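Glycoside hydrolase family 61 (PDB 5O2X) is a copper-dependent lytic polysaccharide monooxygenase of Auxiliary Activity family 9, which probably cleaves cellulose chains by oxidation. Local coordinates at residues V142-N147 / F178-S183. Numbering follows the deposited sequence. Where two conformers were deposited one is given.
Sequences VKIPDN and FNIAVS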
ATOM      1  N   VAL A 142      -7.557  -2.754  -5.307  0.93  5.03           N
ATOM      2  CA  VAL A 142      -6.676  -3.901  -5.631  0.93  5.26           C
ATOM      3  C   VAL A 142      -7.504  -5.165  -5.506  0.93  5.47           C
ATOM      4  O   VAL A 142      -8.382  -5.259  -4.665  0.93  6.78           O
ATOM      5  CB  VAL A 142      -5.403  -3.901  -4.728  0.93  5.86           C
ATOM      6  CG1 VAL A 142      -5.732  -4.327  -3.309  0.93  6.09           C
ATOM      7  CG2 VAL A 142      -4.281  -4.742  -5.329  0.93  6.69           C
ATOM      8  N   LYS A 143      -7.154  -6.159  -6.315  1.00  5.91           N
ATOM      9  CA  LYS A 143      -7.773  -7.468  -6.244  0.54  5.93           C
ATOM     10  C   LYS A 143      -6.829  -8.490  -5.632  1.00  5.99           C
ATOM     11  O   LYS A 143      -5.681  -8.626  -6.079  1.00  6.50           O
ATOM     12  CB  LYS A 143      -8.231  -7.898  -7.632  0.54  6.19           C
ATOM     13  CG  LYS A 143      -8.802  -9.303  -7.642  0.54  7.37           C
ATOM     14  CD  LYS A 143      -9.424  -9.660  -8.987  0.54  8.65           C
ATOM     15  CE  LYS A 143      -9.515 -11.169  -9.200  0.54  9.68           C
ATOM     16  NZ  LYS A 143      -9.996 -11.534 -10.575  0.54 10.66           N
ATOM     17  N   ILE A 144      -7.303  -9.189  -4.608  1.00  6.17           N
ATOM     18  CA  ILE A 144      -6.520 -10.310  -4.082  1.00  6.45           C
ATOM     19  C   ILE A 144      -6.591 -11.444  -5.141  1.00  6.59           C
ATOM     20  O   ILE A 144      -7.682 -11.835  -5.558  1.00  7.33           O
ATOM     21  CB  ILE A 144      -7.096 -10.783  -2.761  1.00  6.98           C
ATOM     22  CG1 ILE A 144      -7.080  -9.644  -1.738  1.00  7.49           C
ATOM     23  CG2 ILE A 144      -6.342 -11.997  -2.265  1.00  7.37           C
ATOM     24  CD1 ILE A 144      -5.745  -8.995  -1.480  1.00  8.31           C
ATOM     25  N   PRO A 145      -5.451 -11.936  -5.629  1.00  6.90           N
ATOM     26  CA  PRO A 145      -5.477 -12.919  -6.745  1.00  7.78           C
ATOM     27  C   PRO A 145      -6.404 -14.084  -6.457  1.00  8.19           C
ATOM     28  O   PRO A 145      -6.414 -14.629  -5.350  1.00  8.61           O
ATOM     29  CB  PRO A 145      -4.018 -13.340  -6.834  1.00  8.58           C
ATOM     30  CG  PRO A 145      -3.244 -12.125  -6.425  1.00  8.51           C
ATOM     31  CD  PRO A 145      -4.073 -11.539  -5.291  1.00  7.40           C
ATOM     32  N   ASP A 146      -7.158 -14.488  -7.477  1.00  9.68           N
ATOM     33  CA  ASP A 146      -8.086 -15.594  -7.352  1.00  9.97           C
ATOM     34  C   ASP A 146      -7.424 -16.879  -6.875  1.00  9.27           C
ATOM     35  O   ASP A 146      -8.048 -17.650  -6.151  1.00 10.58           O
ATOM     36  CB  ASP A 146      -8.740 -15.891  -8.724  1.00 11.57           C
ATOM     37  CG  ASP A 146      -9.683 -14.824  -9.213  1.00 13.91           C
ATOM     38  OD1 ASP A 146     -10.513 -14.411  -8.423  1.00 16.07           O
ATOM     39  OD2 ASP A 146      -9.671 -14.452 -10.415  1.00 21.46           O
ATOM     40  N   ASN A 147      -6.183 -17.078  -7.300  1.00  9.07           N
ATOM     41  CA  ASN A 147      -5.480 -18.310  -6.985  0.57  9.74           C
ATOM     42  C   ASN A 147      -4.505 -18.210  -5.826  1.00  8.58           C
ATOM     43  O   ASN A 147      -3.732 -19.145  -5.553  1.00  9.22           O
ATOM     44  CB  ASN A 147      -4.835 -18.862  -8.249  0.57 12.66           C
ATOM     45  CG  ASN A 147      -5.873 -19.442  -9.195  0.57 15.23           C
ATOM     46  OD1 ASN A 147      -7.047 -19.619  -8.838  0.57 16.50           O
ATOM     47  ND2 ASN A 147      -5.451 -19.728 -10.401  0.57 17.19           N
ATOM     48  N   PHE A 178      -1.719  -3.538   6.267  1.00  3.97           N
ATOM     49  CA  PHE A 178      -2.956  -4.090   6.781  1.00  4.15           C
ATOM     50  C   PHE A 178      -2.817  -5.605   6.940  1.00  4.25           C
ATOM     51  O   PHE A 178      -2.137  -6.240   6.140  1.00  4.95           O
ATOM     52  CB  PHE A 178      -4.118  -3.850   5.794  1.00  4.45           C
ATOM     53  CG  PHE A 178      -4.304  -2.379   5.499  1.00  4.44           C
ATOM     54  CD1 PHE A 178      -5.081  -1.595   6.351  1.00  4.92           C
ATOM     55  CD2 PHE A 178      -3.631  -1.766   4.467  1.00  4.69           C
ATOM     56  CE1 PHE A 178      -5.150  -0.232   6.184  1.00  5.42           C
ATOM     57  CE2 PHE A 178      -3.731  -0.381   4.287  1.00  5.01           C
ATOM     58  CZ  PHE A 178      -4.487   0.354   5.148  1.00  5.36           C
ATOM     59  N   ASN A 179      -3.479  -6.158   7.949  1.00  4.27           N
ATOM     60  CA  ASN A 179      -3.496  -7.618   8.118  1.00  4.33           C
ATOM     61  C   ASN A 179      -4.739  -8.227   7.483  1.00  4.69           C
ATOM     62  O   ASN A 179      -5.859  -7.836   7.833  1.00  4.87           O
ATOM     63  CB  ASN A 179      -3.524  -7.994   9.608  1.00  4.71           C
ATOM     64  CG  ASN A 179      -2.270  -7.670  10.345  1.00  4.92           C
ATOM     65  OD1 ASN A 179      -1.208  -7.389   9.786  1.00  5.15           O
ATOM     66  ND2 ASN A 179      -2.394  -7.784  11.680  1.00  5.58           N
ATOM     67  N   ILE A 180      -4.525  -9.219   6.619  1.00  4.83           N
ATOM     68  CA  ILE A 180      -5.622  -9.979   6.054  1.00  4.79           C
ATOM     69  C   ILE A 180      -5.415 -11.482   6.296  1.00  5.25           C
ATOM     70  O   ILE A 180      -4.282 -11.969   6.398  1.00  5.70           O
ATOM     71  CB  ILE A 180      -5.862  -9.649   4.547  1.00  5.18           C
ATOM     72  CG1 ILE A 180      -4.720 -10.083   3.664  1.00  5.42           C
ATOM     73  CG2 ILE A 180      -6.194  -8.197   4.384  1.00  5.97           C
ATOM     74  CD1 ILE A 180      -4.968  -9.920   2.181  1.00  5.99           C
ATOM     75  N   ALA A 181      -6.532 -12.197   6.324  1.00  5.78           N
ATOM     76  CA  ALA A 181      -6.537 -13.666   6.409  1.00  6.35           C
ATOM     77  C   ALA A 181      -7.307 -14.128   5.193  1.00  6.82           C
ATOM     78  O   ALA A 181      -8.496 -13.839   5.076  1.00  7.79           O
ATOM     79  CB  ALA A 181      -7.222 -14.112   7.697  1.00  7.52           C
ATOM     80  N   VAL A 182      -6.630 -14.851   4.305  1.00  7.58           N
ATOM     81  CA  VAL A 182      -7.166 -15.216   2.995  1.00  7.77           C
ATOM     82  C   VAL A 182      -7.575 -16.694   2.966  1.00  9.24           C
ATOM     83  O   VAL A 182      -6.774 -17.563   3.316  1.00 10.29           O
ATOM     84  CB  VAL A 182      -6.121 -14.997   1.895  1.00  7.95           C
ATOM     85  CG1 VAL A 182      -6.638 -15.456   0.526  1.00  9.03           C
ATOM     86  CG2 VAL A 182      -5.740 -13.517   1.848  1.00  7.29           C
ATOM     87  N   SER A 183      -8.792 -16.956   2.488  1.00 10.73           N
ATOM     88  CA  SER A 183      -9.213 -18.334   2.163  0.63 12.93           C
ATOM     89  C   SER A 183      -9.325 -18.446   0.668  1.00 12.79           C
ATOM     90  O   SER A 183      -9.551 -17.469  -0.028  1.00 13.61           O
ATOM     91  CB  SER A 183     -10.577 -18.658   2.746  0.63 14.79           C
ATOM     92  OG  SER A 183     -11.521 -17.764   2.207  0.63 15.29           O
TER
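Ile-144, just past the end of strand 139-143, drops its two branches onto two residues of strand 172-183. Its CD1 meets Ile-180 CD1 tip to tip at 3.9 Å, methyl against methyl, while its CG2 lies at a looser 4.4 Å from Val-182 CG2. The split follows from the rotamer: CG2 stands anti to the backbone N, and CG1 lies beside that N (chi1 -60°), which sends the longer arm to Ile-180 and the short one to Val-182. Ile-180 carries CG1 between its backbone N and carbonyl carbon (chi1 66°), and from there an extended chain (chi2 174°) carries CD1 toward Ile-144. The backbones stay well apart, 8.6 Å between the CA atoms of Ile-144 and Val-182, and only these side-chain methyls bridge the two segments. On the side of 142-147 facing away from strand 172-183, Lys-143 NZ forms a salt bridge with Asp-146 OD2 at 2.9 Å, the ammonium lying above the carboxylate plane. Ile-75 also packs on Ile-144, and Tyr-153 on both Ile-180 and Val-182, extending the apolar layer along each sheet. Buried aliphatic side chains facing one another from two sheets are characteristic of the core of a beta-sandwich, here the immunoglobulin-like fold of AA9 enzymes.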